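Local structure of cycloalternan-forming enzyme (Listeria monocytogenes serovar 1/2a, 5F7U) at residues A[253-258]-A[282-288]; A[244-250]-A[260-264]; A[354-358]-A[590-594]. The protein is a multidomain member of glycoside hydrolase family 31, in which a TIM-barrel domain is joined to beta-rich domains and a family 6 carbohydrate-binding module. The protein carries 1 engineered substitution. One frame throughout, in Å; residues are numbered along the deposited sequence. Where two conformers were deposited one is given.

Contact 1: A[253-258]-A[282-288]; sequences FGERYD and ERTYLAV
The methyl of T284 covers the centre of one face of the R256 guanidinium, its CG2 lying 3.7 Å from R256 CZ. In the guanidinium plane, R256 grips a single carbonyl oxygen side-on: NE reaches F253 O at 2.9 Å and NH2 the same atom at 3.1 Å. A water in this plane accepts from R256 NH1 and donates a weak bond to E282 O. The paired bonds to F253 O probably set the rotation of the guanidinium; the water ties it only loosely to 282-288. The Y257 ring is met at its edge by the T284 hydroxyl, OG1 standing 3.6 Å from Y257 CE1. Y257 OH lies in the plane of the Y285 ring, 3.3 Å from its CD2, and is hydrogen-bonded to S600 O. The two tyrosine side chains cross at about a right angle.

T284 is the hub. With OG1 anti to the backbone N (chi1 -175°), the hydroxyl donates to E255 O at 2.6 Å and accepts from L286 N at 3.1 Å, the latter closing an ST turn. The same torsion sets CG2 over the guanidinium. Beyond the turn the chains pair antiparallel: E255 N donates to L286 O at 2.9 Å in a nearly straight bond, and V288 N makes a weak bond to F253 O. At the other end the carboxylates of D258 and E282 lie close together, a repulsion probably eased by the salt bridge of E282 to K265.

G254 and A287 form a non-hydrogen-bonded antiparallel pair that joins strands 250-254 and 287-293 of the galactose mutarotase-like region. E282 ends helix 278-281 through a Schellman motif, while A616 of helix 607-622 packs on E255 and Y257, and E255 OE2 is bonded to W628.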
ATOM      1  N   PHE A 253       5.516  -7.983   2.895  1.00 10.91           N
ATOM      2  CA  PHE A 253       5.781  -8.079   4.346  1.00 11.07           C
ATOM      3  C   PHE A 253       5.040  -7.032   5.182  1.00 11.08           C
ATOM      4  O   PHE A 253       5.461  -6.689   6.295  1.00 10.79           O
ATOM      5  CB  PHE A 253       7.287  -8.051   4.678  1.00 11.22           C
ATOM      6  CG  PHE A 253       8.104  -9.096   3.956  1.00 11.51           C
ATOM      7  CD1 PHE A 253       8.643  -8.836   2.692  1.00 11.65           C
ATOM      8  CD2 PHE A 253       8.381 -10.334   4.562  1.00 11.77           C
ATOM      9  CE1 PHE A 253       9.431  -9.776   2.034  1.00 12.00           C
ATOM     10  CE2 PHE A 253       9.197 -11.289   3.907  1.00 12.26           C
ATOM     11  CZ  PHE A 253       9.723 -11.006   2.637  1.00 12.23           C
ATOM     12  N   GLY A 254       3.924  -6.536   4.654  1.00 11.02           N
ATOM     13  CA  GLY A 254       3.262  -5.393   5.276  1.00 11.08           C
ATOM     14  C   GLY A 254       3.754  -4.083   4.699  1.00 11.43           C
ATOM     15  O   GLY A 254       4.008  -3.981   3.493  1.00 12.03           O
ATOM     16  N   GLU A 255       3.838  -3.071   5.550  1.00 11.30           N
ATOM     17  CA  GLU A 255       4.212  -1.727   5.133  1.00 11.43           C
ATOM     18  C   GLU A 255       5.677  -1.521   5.554  1.00 11.52           C
ATOM     19  O   GLU A 255       6.006  -1.585   6.747  1.00 12.16           O
ATOM     20  CB  GLU A 255       3.276  -0.729   5.799  1.00 11.72           C
ATOM     21  CG  GLU A 255       3.589   0.718   5.450  1.00 11.94           C
ATOM     22  CD  GLU A 255       2.641   1.671   6.148  1.00 12.63           C
ATOM     23  OE1 GLU A 255       2.287   1.375   7.317  1.00 13.14           O
ATOM     24  OE2 GLU A 255       2.252   2.681   5.529  1.00 12.07           O
ATOM     25  N   ARG A 256       6.560  -1.350   4.573  1.00 11.41           N
ATOM     26  CA  ARG A 256       8.005  -1.304   4.842  1.00 11.32           C
ATOM     27  C   ARG A 256       8.585  -0.018   4.275  1.00 11.57           C
ATOM     28  O   ARG A 256       8.242   0.380   3.159  1.00 11.60           O
ATOM     29  CB  ARG A 256       8.696  -2.543   4.240  1.00 11.41           C
ATOM     30  CG  ARG A 256       8.161  -3.881   4.784  1.00 11.52           C
ATOM     31  CD  ARG A 256       8.556  -4.044   6.246  1.00 11.94           C
ATOM     32  NE  ARG A 256       7.857  -5.129   6.921  1.00 11.92           N
ATOM     33  CZ  ARG A 256       8.127  -5.529   8.150  1.00 12.09           C
ATOM     34  NH1 ARG A 256       9.132  -4.977   8.842  1.00 12.71           N
ATOM     35  NH2 ARG A 256       7.420  -6.516   8.680  1.00 12.33           N
ATOM     36  N   TYR A 257       9.467   0.623   5.049  1.00 11.64           N
ATOM     37  CA  TYR A 257       9.928   1.986   4.753  1.00 11.98           C
ATOM     38  C   TYR A 257      11.343   2.036   4.204  1.00 12.11           C
ATOM     39  O   TYR A 257      11.790   3.087   3.683  1.00 11.82           O
ATOM     40  CB  TYR A 257       9.857   2.829   6.049  1.00 11.99           C
ATOM     41  CG  TYR A 257       8.451   3.052   6.567  1.00 12.00           C
ATOM     42  CD1 TYR A 257       7.749   2.020   7.235  1.00 11.95           C
ATOM     43  CD2 TYR A 257       7.830   4.291   6.416  1.00 12.32           C
ATOM     44  CE1 TYR A 257       6.456   2.221   7.731  1.00 12.06           C
ATOM     45  CE2 TYR A 257       6.532   4.510   6.901  1.00 12.00           C
ATOM     46  CZ  TYR A 257       5.861   3.465   7.559  1.00 12.06           C
ATOM     47  OH  TYR A 257       4.602   3.662   8.050  1.00 12.13           O
ATOM     48  N   ASP A 258      12.065   0.918   4.366  1.00 12.14           N
ATOM     49  CA  ASP A 258      13.476   0.856   4.033  1.00 12.75           C
ATOM     50  C   ASP A 258      13.765   0.494   2.578  1.00 12.99           C
ATOM     51  O   ASP A 258      14.653   1.096   1.958  1.00 13.22           O
ATOM     52  CB  ASP A 258      14.246  -0.068   5.016  1.00 12.98           C
ATOM     53  CG  ASP A 258      13.661  -1.495   5.151  1.00 13.26           C
ATOM     54  OD1 ASP A 258      12.552  -1.808   4.667  1.00 12.92           O
ATOM     55  OD2 ASP A 258      14.368  -2.336   5.780  1.00 13.88           O
ATOM     56  N   GLU A 282      14.178   0.114  10.365  1.00 14.25           N
ATOM     57  CA  GLU A 282      13.508  -1.015   9.688  1.00 14.04           C
ATOM     58  C   GLU A 282      12.309  -1.477  10.509  1.00 13.61           C
ATOM     59  O   GLU A 282      12.042  -2.681  10.640  1.00 13.43           O
ATOM     60  CB  GLU A 282      14.508  -2.164   9.392  1.00 15.17           C
ATOM     61  CG  GLU A 282      15.809  -1.637   8.795  1.00 16.54           C
ATOM     62  CD  GLU A 282      16.734  -2.703   8.248  1.00 18.00           C
ATOM     63  OE1 GLU A 282      16.530  -3.910   8.498  1.00 18.67           O
ATOM     64  OE2 GLU A 282      17.703  -2.312   7.570  1.00 19.23           O
ATOM     65  N   ARG A 283      11.587  -0.506  11.077  1.00 12.90           N
ATOM     66  CA  ARG A 283      10.391  -0.809  11.880  1.00 12.52           C
ATOM     67  C   ARG A 283       9.126  -0.377  11.137  1.00 12.23           C
ATOM     68  O   ARG A 283       9.210   0.321  10.117  1.00 12.21           O
ATOM     69  CB  ARG A 283      10.487  -0.167  13.258  1.00 12.61           C
ATOM     70  CG  ARG A 283      11.665  -0.739  14.051  1.00 13.00           C
ATOM     71  CD  ARG A 283      11.864  -0.009  15.353  1.00 13.25           C
ATOM     72  NE  ARG A 283      13.106  -0.461  15.975  1.00 13.44           N
ATOM     73  CZ  ARG A 283      13.547  -0.055  17.155  1.00 14.19           C
ATOM     74  NH1 ARG A 283      12.846   0.843  17.873  1.00 14.33           N
ATOM     75  NH2 ARG A 283      14.713  -0.543  17.611  1.00 14.66           N
ATOM     76  N   THR A 284       7.974  -0.822  11.629  1.00 11.99           N
ATOM     77  CA  THR A 284       6.698  -0.506  11.000  1.00 11.93           C
ATOM     78  C   THR A 284       5.517  -0.670  11.941  1.00 12.15           C
ATOM     79  O   THR A 284       5.554  -1.492  12.880  1.00 12.21           O
ATOM     80  CB  THR A 284       6.438  -1.336   9.730  1.00 11.86           C
ATOM     81  OG1 THR A 284       5.214  -0.884   9.116  1.00 11.65           O
ATOM     82  CG2 THR A 284       6.346  -2.869  10.020  1.00 12.07           C
ATOM     83  N   TYR A 285       4.479   0.111  11.653  1.00 12.06           N
ATOM     84  CA  TYR A 285       3.214   0.037  12.371  1.00 12.18           C
ATOM     85  C   TYR A 285       2.354  -1.110  11.869  1.00 12.00           C
ATOM     86  O   TYR A 285       1.408  -1.510  12.537  1.00 11.87           O
ATOM     87  CB  TYR A 285       2.397   1.298  12.102  1.00 12.14           C
ATOM     88  CG  TYR A 285       3.103   2.618  12.285  1.00 12.00           C
ATOM     89  CD1 TYR A 285       3.165   3.227  13.548  1.00 12.17           C
ATOM     90  CD2 TYR A 285       3.651   3.298  11.167  1.00 12.07           C
ATOM     91  CE1 TYR A 285       3.766   4.468  13.714  1.00 12.36           C
ATOM     92  CE2 TYR A 285       4.257   4.540  11.329  1.00 12.10           C
ATOM     93  CZ  TYR A 285       4.314   5.101  12.600  1.00 12.13           C
ATOM     94  OH  TYR A 285       4.898   6.310  12.734  1.00 12.55           O
ATOM     95  N   LEU A 286       2.646  -1.598  10.666  1.00 11.83           N
ATOM     96  CA  LEU A 286       1.719  -2.498   9.972  1.00 11.94           C
ATOM     97  C   LEU A 286       2.562  -3.616   9.370  1.00 11.96           C
ATOM     98  O   LEU A 286       3.216  -3.431   8.350  1.00 12.07           O
ATOM     99  CB  LEU A 286       0.929  -1.705   8.904  1.00 12.43           C
ATOM    100  CG  LEU A 286      -0.407  -2.291   8.414  1.00 12.99           C
ATOM    101  CD1 LEU A 286      -1.025  -1.280   7.445  1.00 13.34           C
ATOM    102  CD2 LEU A 286      -0.223  -3.638   7.738  1.00 13.65           C
ATOM    103  N   ALA A 287       2.556  -4.762  10.050  1.00 11.80           N
ATOM    104  CA  ALA A 287       3.465  -5.879   9.734  1.00 11.93           C
ATOM    105  C   ALA A 287       2.628  -7.081   9.384  1.00 11.82           C
ATOM    106  O   ALA A 287       1.732  -7.455  10.141  1.00 12.38           O
ATOM    107  CB  ALA A 287       4.344  -6.198  10.937  1.00 12.05           C
ATOM    108  N   VAL A 288       2.937  -7.703   8.252  1.00 11.72           N
ATOM    109  CA  VAL A 288       2.092  -8.792   7.720  1.00 11.61           C
ATOM    110  C   VAL A 288       3.026  -9.925   7.315  1.00 11.50           C
ATOM    111  O   VAL A 288       3.969  -9.681   6.586  1.00 11.64           O
ATOM    112  CB  VAL A 288       1.308  -8.310   6.470  1.00 11.72           C
ATOM    113  CG1 VAL A 288       0.503  -9.465   5.884  1.00 12.18           C
ATOM    114  CG2 VAL A 288       0.405  -7.103   6.807  1.00 11.67           C
TER
HETATM  115  O   HOH W   1      11.255  -3.179   7.948  1.00 13.90           O
HETATM  116  O   HOH W   2       6.534  -9.317   8.002  1.00 15.19           O
HETATM  117  O   HOH W   3      10.319  -0.505   7.581  1.00 13.54           O

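Contact 2: A[244-250]-A[260-264]; sequences TPSDEAF and INQRG
R263 reaches the 244-250 loop because CG lies opposite the backbone N (chi1 -164°) and the chain stays extended as far as NE. N261 is likewise turned (chi1 174°), which brings its amide oxygen between the two loops. R263 NH1 donates to T244 OG1 at 3.0 Å, close to the guanidinium plane, and to E248 O at 2.9 Å. S246 O lies over one face of the guanidinium, offset toward the rim. The F250 ring is inclined only 15° to the guanidinium, its CE2 3.6 Å from R263 NH1.

N261 OD1 takes F250 N at 3.1 Å and R263 N at 3.1 Å from opposite faces of its amide; the second bond defines an Asx turn. Next to it Q262 N donates to F250 O at 2.8 Å. N261 ND2 is held by D735 and by a water that also reaches E248 O. The two loops flank strand 250-254 of the galactose mutarotase-like region, leading in from strand 235-243 and out to strand 266-269.

R263 is thus bonded to neutral oxygens, T244 OG1 just before the type I turn P245-E248 and E248 O at its end, rather than to a carboxylate of either segment. T244 OG1 donates to E248 OE1 at 2.6 Å while accepting from R263 NH1, so the hydroxyl links cation and carboxylate. That carboxylate and the weakly paired E316 would probably help offset the arginine's charge.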
ATOM      1  N   THR A 244      16.855 -20.200  -2.692  1.00 17.87           N
ATOM      2  CA  THR A 244      16.530 -19.021  -3.493  1.00 17.72           C
ATOM      3  C   THR A 244      17.677 -18.600  -4.424  1.00 18.93           C
ATOM      4  O   THR A 244      18.803 -18.368  -3.951  1.00 19.18           O
ATOM      5  CB  THR A 244      16.051 -17.834  -2.620  1.00 16.46           C
ATOM      6  OG1 THR A 244      15.952 -16.658  -3.439  1.00 17.01           O
ATOM      7  CG2 THR A 244      17.018 -17.575  -1.430  1.00 16.31           C
ATOM      8  N   PRO A 245      17.398 -18.488  -5.740  1.00 19.91           N
ATOM      9  CA  PRO A 245      18.405 -18.045  -6.707  1.00 21.16           C
ATOM     10  C   PRO A 245      18.783 -16.571  -6.473  1.00 20.73           C
ATOM     11  O   PRO A 245      18.011 -15.824  -5.875  1.00 19.46           O
ATOM     12  CB  PRO A 245      17.711 -18.228  -8.065  1.00 22.14           C
ATOM     13  CG  PRO A 245      16.257 -18.114  -7.752  1.00 21.28           C
ATOM     14  CD  PRO A 245      16.080 -18.702  -6.376  1.00 20.19           C
ATOM     15  N   SER A 246      19.965 -16.176  -6.943  0.50 21.98           N
ATOM     16  CA  SER A 246      20.516 -14.846  -6.659  0.50 22.20           C
ATOM     17  C   SER A 246      19.592 -13.702  -7.072  0.50 21.86           C
ATOM     18  O   SER A 246      19.547 -12.667  -6.399  0.50 21.46           O
ATOM     19  CB  SER A 246      21.891 -14.668  -7.321  0.50 24.04           C
ATOM     20  OG  SER A 246      22.834 -15.569  -6.772  0.50 24.86           O
ATOM     21  N   ASP A 247      18.849 -13.899  -8.163  1.00 22.21           N
ATOM     22  CA  ASP A 247      18.010 -12.829  -8.703  1.00 22.54           C
ATOM     23  C   ASP A 247      16.628 -12.710  -8.093  1.00 21.44           C
ATOM     24  O   ASP A 247      15.873 -11.830  -8.478  1.00 21.51           O
ATOM     25  CB  ASP A 247      17.916 -12.902 -10.227  1.00 24.62           C
ATOM     26  CG  ASP A 247      17.305 -14.195 -10.735  1.00 25.79           C
ATOM     27  OD1 ASP A 247      17.060 -15.145  -9.969  1.00 25.74           O
ATOM     28  OD2 ASP A 247      17.120 -14.274 -11.959  1.00 27.86           O
ATOM     29  N   GLU A 248      16.284 -13.580  -7.149  1.00 15.71           N
ATOM     30  CA  GLU A 248      14.914 -13.574  -6.639  1.00 15.19           C
ATOM     31  C   GLU A 248      14.638 -12.337  -5.783  1.00 14.55           C
ATOM     32  O   GLU A 248      15.431 -12.006  -4.912  1.00 14.74           O
ATOM     33  CB  GLU A 248      14.600 -14.865  -5.870  1.00 15.06           C
ATOM     34  CG  GLU A 248      13.099 -15.015  -5.614  1.00 15.11           C
ATOM     35  CD  GLU A 248      12.721 -16.334  -4.972  1.00 15.30           C
ATOM     36  OE1 GLU A 248      13.614 -17.072  -4.502  1.00 15.90           O
ATOM     37  OE2 GLU A 248      11.506 -16.620  -4.912  1.00 15.55           O
ATOM     38  N   ALA A 249      13.542 -11.634  -6.091  1.00 14.04           N
ATOM     39  CA  ALA A 249      13.121 -10.449  -5.331  1.00 13.75           C
ATOM     40  C   ALA A 249      11.921 -10.793  -4.450  1.00 13.33           C
ATOM     41  O   ALA A 249      11.076 -11.629  -4.834  1.00 13.42           O
ATOM     42  CB  ALA A 249      12.775  -9.315  -6.268  1.00 13.61           C
ATOM     43  N   PHE A 250      11.849 -10.157  -3.273  1.00 13.20           N
ATOM     44  CA  PHE A 250      10.815 -10.455  -2.287  1.00 12.92           C
ATOM     45  C   PHE A 250      10.112  -9.189  -1.842  1.00 12.50           C
ATOM     46  O   PHE A 250      10.751  -8.282  -1.279  1.00 12.81           O
ATOM     47  CB  PHE A 250      11.426 -11.129  -1.061  1.00 12.86           C
ATOM     48  CG  PHE A 250      12.145 -12.409  -1.376  1.00 13.37           C
ATOM     49  CD1 PHE A 250      11.423 -13.585  -1.638  1.00 13.35           C
ATOM     50  CD2 PHE A 250      13.553 -12.456  -1.382  1.00 13.65           C
ATOM     51  CE1 PHE A 250      12.092 -14.786  -1.903  1.00 13.85           C
ATOM     52  CE2 PHE A 250      14.229 -13.654  -1.656  1.00 14.15           C
ATOM     53  CZ  PHE A 250      13.497 -14.817  -1.912  1.00 14.32           C
ATOM     54  N   ILE A 260      11.676  -1.740  -1.012  1.00 13.12           N
ATOM     55  CA  ILE A 260      10.560  -2.552  -1.536  1.00 13.01           C
ATOM     56  C   ILE A 260      10.930  -4.022  -1.789  1.00 13.05           C
ATOM     57  O   ILE A 260      10.057  -4.878  -1.900  1.00 13.29           O
ATOM     58  CB  ILE A 260       9.849  -1.898  -2.753  1.00 13.62           C
ATOM     59  CG1 ILE A 260      10.796  -1.689  -3.937  1.00 13.93           C
ATOM     60  CG2 ILE A 260       9.189  -0.584  -2.314  1.00 13.22           C
ATOM     61  CD1 ILE A 260      10.842  -2.830  -4.920  1.00 14.84           C
ATOM     62  N   ASN A 261      12.225  -4.298  -1.912  1.00 12.89           N
ATOM     63  CA  ASN A 261      12.708  -5.651  -2.140  1.00 12.95           C
ATOM     64  C   ASN A 261      13.523  -6.069  -0.921  1.00 12.80           C
ATOM     65  O   ASN A 261      14.612  -5.563  -0.699  1.00 12.96           O
ATOM     66  CB  ASN A 261      13.560  -5.680  -3.413  1.00 13.40           C
ATOM     67  CG  ASN A 261      14.219  -7.028  -3.661  1.00 13.58           C
ATOM     68  OD1 ASN A 261      14.051  -7.991  -2.897  1.00 13.52           O
ATOM     69  ND2 ASN A 261      15.006  -7.094  -4.723  1.00 14.50           N
ATOM     70  N   GLN A 262      12.998  -7.004  -0.141  1.00 12.71           N
ATOM     71  CA  GLN A 262      13.603  -7.364   1.143  1.00 12.89           C
ATOM     72  C   GLN A 262      14.764  -8.349   1.047  1.00 13.38           C
ATOM     73  O   GLN A 262      15.293  -8.749   2.068  1.00 13.37           O
ATOM     74  CB  GLN A 262      12.524  -7.904   2.110  1.00 12.82           C
ATOM     75  CG  GLN A 262      11.444  -6.871   2.468  1.00 12.85           C
ATOM     76  CD  GLN A 262      11.959  -5.684   3.284  1.00 13.20           C
ATOM     77  OE1 GLN A 262      12.930  -5.799   4.033  1.00 13.94           O
ATOM     78  NE2 GLN A 262      11.298  -4.550   3.153  1.00 13.07           N
ATOM     79  N   ARG A 263      15.195  -8.723  -0.158  1.00 13.72           N
ATOM     80  CA  ARG A 263      16.363  -9.617  -0.247  1.00 14.30           C
ATOM     81  C   ARG A 263      17.554  -8.992   0.486  1.00 14.80           C
ATOM     82  O   ARG A 263      17.862  -7.835   0.281  1.00 15.10           O
ATOM     83  CB  ARG A 263      16.728  -9.976  -1.694  1.00 14.37           C
ATOM     84  CG  ARG A 263      17.663 -11.188  -1.762  1.00 15.00           C
ATOM     85  CD  ARG A 263      18.309 -11.390  -3.139  1.00 15.54           C
ATOM     86  NE  ARG A 263      19.067 -12.636  -3.107  1.00 16.24           N
ATOM     87  CZ  ARG A 263      18.517 -13.831  -3.316  1.00 16.43           C
ATOM     88  NH1 ARG A 263      17.214 -13.932  -3.599  1.00 16.42           N
ATOM     89  NH2 ARG A 263      19.258 -14.929  -3.218  1.00 16.74           N
ATOM     90  N   GLY A 264      18.178  -9.779   1.357  1.00 15.33           N
ATOM     91  CA  GLY A 264      19.298  -9.348   2.187  1.00 15.84           C
ATOM     92  C   GLY A 264      18.933  -8.999   3.617  1.00 16.04           C
ATOM     93  O   GLY A 264      19.835  -8.869   4.455  1.00 16.44           O
TER
HETATM   94  O   HOH W   4      16.514  -9.385  -5.720  1.00 20.62           O

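Contact 3: A[354-358]-A[590-594]; sequences TGKTT and SGAQK
From T354 to T358 the chain leaves helix 343-354 at G355, with positive phi, and runs in the same direction as 590-594, the CA atoms of T354 and G591 lying 5.1 Å apart and those of T357 and K594 4.5 Å apart. Q593 carries most of the side-chain contact. Its CG sits between the backbone N and the carbonyl carbon (chi1 67°), and a bend at chi2 (-90°) sets the amide beside the helix end. There NE2 donates to T354 OG1 at 2.9 Å and to G355 O at 2.7 Å, both acceptors lying in or near the amide plane. OE1 of the same amide receives a weak bond from G591 N, so the flat group is held from both segments. T354 crosses Q593 at about a right angle, and its hydroxyl is also bonded to Y350 O one helical turn back.

At the other end T358 OG1 donates to K594 O at 2.6 Å, tilted from the carbonyl plane. Between these points the chains approach through CA-H...O contacts: T357 CA meets Q593 O at 3.3 Å, and G591 CA meets T354 O at 3.4 Å. The aliphatic part of K594 lies against G355, CD coming 3.9 Å from G355 CA.

The 3-10 turn 592-594 belongs to the TIM-barrel part, between strands 584-585 and 597-599, and helix 555-577 packs on it and on T358. K356 NZ is salt-bridged to D352 and hydrogen-bonded to T351 OG1 of the preceding helix. No ion pair bridges the two segments: the join of the helix end to the barrel loop rests on neutral groups, an amide, two hydroxyls and backbone carbonyls, and the side-chain amide of Q593 satisfies a carbonyl, G355 O, just past the helix terminus.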
ATOM      1  N   THR A 354      -7.397 -14.087   3.997  1.00 14.55           N
ATOM      2  CA  THR A 354      -7.296 -13.151   5.127  1.00 14.47           C
ATOM      3  C   THR A 354      -8.320 -12.030   5.097  1.00 14.77           C
ATOM      4  O   THR A 354      -8.408 -11.250   6.059  1.00 14.41           O
ATOM      5  CB  THR A 354      -5.895 -12.502   5.232  1.00 14.38           C
ATOM      6  OG1 THR A 354      -5.655 -11.696   4.067  1.00 14.07           O
ATOM      7  CG2 THR A 354      -4.817 -13.586   5.344  1.00 14.60           C
ATOM      8  N   GLY A 355      -9.069 -11.923   3.998  1.00 15.09           N
ATOM      9  CA  GLY A 355     -10.145 -10.925   3.920  1.00 15.54           C
ATOM     10  C   GLY A 355      -9.968  -9.948   2.777  1.00 15.41           C
ATOM     11  O   GLY A 355      -8.861  -9.491   2.490  1.00 14.88           O
ATOM     12  N   LYS A 356     -11.080  -9.649   2.119  1.00 15.94           N
ATOM     13  CA  LYS A 356     -11.078  -8.647   1.065  1.00 15.91           C
ATOM     14  C   LYS A 356     -11.080  -7.254   1.650  1.00 14.84           C
ATOM     15  O   LYS A 356     -11.617  -7.019   2.737  1.00 14.79           O
ATOM     16  CB  LYS A 356     -12.325  -8.798   0.181  1.00 17.37           C
ATOM     17  CG  LYS A 356     -12.528 -10.177  -0.415  1.00 19.42           C
ATOM     18  CD  LYS A 356     -11.498 -10.444  -1.487  1.00 21.26           C
ATOM     19  CE  LYS A 356     -11.341 -11.950  -1.682  1.00 22.83           C
ATOM     20  NZ  LYS A 356     -10.559 -12.148  -2.918  1.00 23.78           N
ATOM     21  N   THR A 357     -10.507  -6.313   0.900  1.00 13.75           N
ATOM     22  CA  THR A 357     -10.718  -4.910   1.181  1.00 13.36           C
ATOM     23  C   THR A 357     -12.214  -4.597   1.129  1.00 13.46           C
ATOM     24  O   THR A 357     -12.911  -5.050   0.229  1.00 13.84           O
ATOM     25  CB  THR A 357      -9.980  -4.062   0.130  1.00 13.18           C
ATOM     26  OG1 THR A 357      -8.579  -4.127   0.414  1.00 12.57           O
ATOM     27  CG2 THR A 357     -10.385  -2.612   0.187  1.00 13.07           C
ATOM     28  N   THR A 358     -12.694  -3.815   2.094  1.00 13.29           N
ATOM     29  CA  THR A 358     -14.089  -3.347   2.054  1.00 13.64           C
ATOM     30  C   THR A 358     -14.178  -2.063   1.235  1.00 13.39           C
ATOM     31  O   THR A 358     -13.531  -1.073   1.575  1.00 12.92           O
ATOM     32  CB  THR A 358     -14.608  -3.080   3.485  1.00 14.00           C
ATOM     33  OG1 THR A 358     -14.508  -4.289   4.241  1.00 14.28           O
ATOM     34  CG2 THR A 358     -16.073  -2.601   3.471  1.00 14.55           C
ATOM     35  N   SER A 590      -2.249  -8.955   9.139  0.50 12.63           N
ATOM     36  CA  SER A 590      -3.106  -9.595   8.126  0.50 12.63           C
ATOM     37  C   SER A 590      -4.586  -9.419   8.472  0.50 12.96           C
ATOM     38  O   SER A 590      -4.995  -9.600   9.630  0.50 12.98           O
ATOM     39  CB  SER A 590      -2.800 -11.087   8.030  0.50 12.94           C
ATOM     40  OG  SER A 590      -3.111 -11.725   9.244  0.50 12.83           O
ATOM     41  N   GLY A 591      -5.374  -9.035   7.465  1.00 13.03           N
ATOM     42  CA  GLY A 591      -6.808  -8.707   7.651  1.00 13.30           C
ATOM     43  C   GLY A 591      -7.066  -7.223   7.855  1.00 13.00           C
ATOM     44  O   GLY A 591      -8.220  -6.792   7.780  1.00 13.22           O
ATOM     45  N   ALA A 592      -6.012  -6.432   8.110  1.00 12.58           N
ATOM     46  CA  ALA A 592      -6.178  -4.975   8.256  1.00 12.60           C
ATOM     47  C   ALA A 592      -6.993  -4.392   7.099  1.00 12.54           C
ATOM     48  O   ALA A 592      -7.790  -3.473   7.286  1.00 12.62           O
ATOM     49  CB  ALA A 592      -4.827  -4.293   8.306  1.00 12.52           C
ATOM     50  N   GLN A 593      -6.789  -4.948   5.910  1.00 12.50           N
ATOM     51  CA  GLN A 593      -7.421  -4.432   4.696  1.00 12.61           C
ATOM     52  C   GLN A 593      -8.951  -4.424   4.735  1.00 13.08           C
ATOM     53  O   GLN A 593      -9.560  -3.660   3.989  1.00 12.86           O
ATOM     54  CB  GLN A 593      -6.914  -5.206   3.465  1.00 12.78           C
ATOM     55  CG  GLN A 593      -7.356  -6.672   3.435  1.00 12.99           C
ATOM     56  CD  GLN A 593      -6.384  -7.630   4.112  1.00 12.95           C
ATOM     57  OE1 GLN A 593      -5.529  -7.243   4.905  1.00 13.14           O
ATOM     58  NE2 GLN A 593      -6.515  -8.907   3.779  1.00 13.36           N
ATOM     59  N   LYS A 594      -9.566  -5.231   5.600  1.00 13.46           N
ATOM     60  CA  LYS A 594     -11.043  -5.253   5.685  1.00 14.51           C
ATOM     61  C   LYS A 594     -11.604  -3.952   6.254  1.00 14.44           C
ATOM     62  O   LYS A 594     -12.801  -3.681   6.107  1.00 14.75           O
ATOM     63  CB  LYS A 594     -11.517  -6.416   6.567  1.00 15.62           C
ATOM     64  CG  LYS A 594     -11.167  -7.792   6.007  1.00 17.00           C
ATOM     65  CD  LYS A 594     -11.815  -8.918   6.802  1.00 18.70           C
ATOM     66  CE  LYS A 594     -10.977  -9.366   7.969  1.00 20.10           C
ATOM     67  NZ  LYS A 594     -11.826 -10.307   8.770  1.00 21.56           N
TER

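Contact 1 lies between the other two, its centre about 17 Å from that of contact 2 and about 16 Å from that of contact 3. It touches contact 2 where F253 CD1 packs 3.4 Å from Q262 CG, the segments of the two alternating along the chain. On the side of contact 3, V288 CG2 lies 4.0 Å from S590 N, joining the mutarotase-like region to the barrel. Contacts 2 and 3 do not meet, their nearest atoms being about 15 Å apart. Contact 1 also lies near a sugar-binding pocket, the side chain of Y285 being about 6 Å from a bound alpha-D-glucopyranose, whereas in contact 3 the side chain of K356 lies about 7 Å from a magnesium ion.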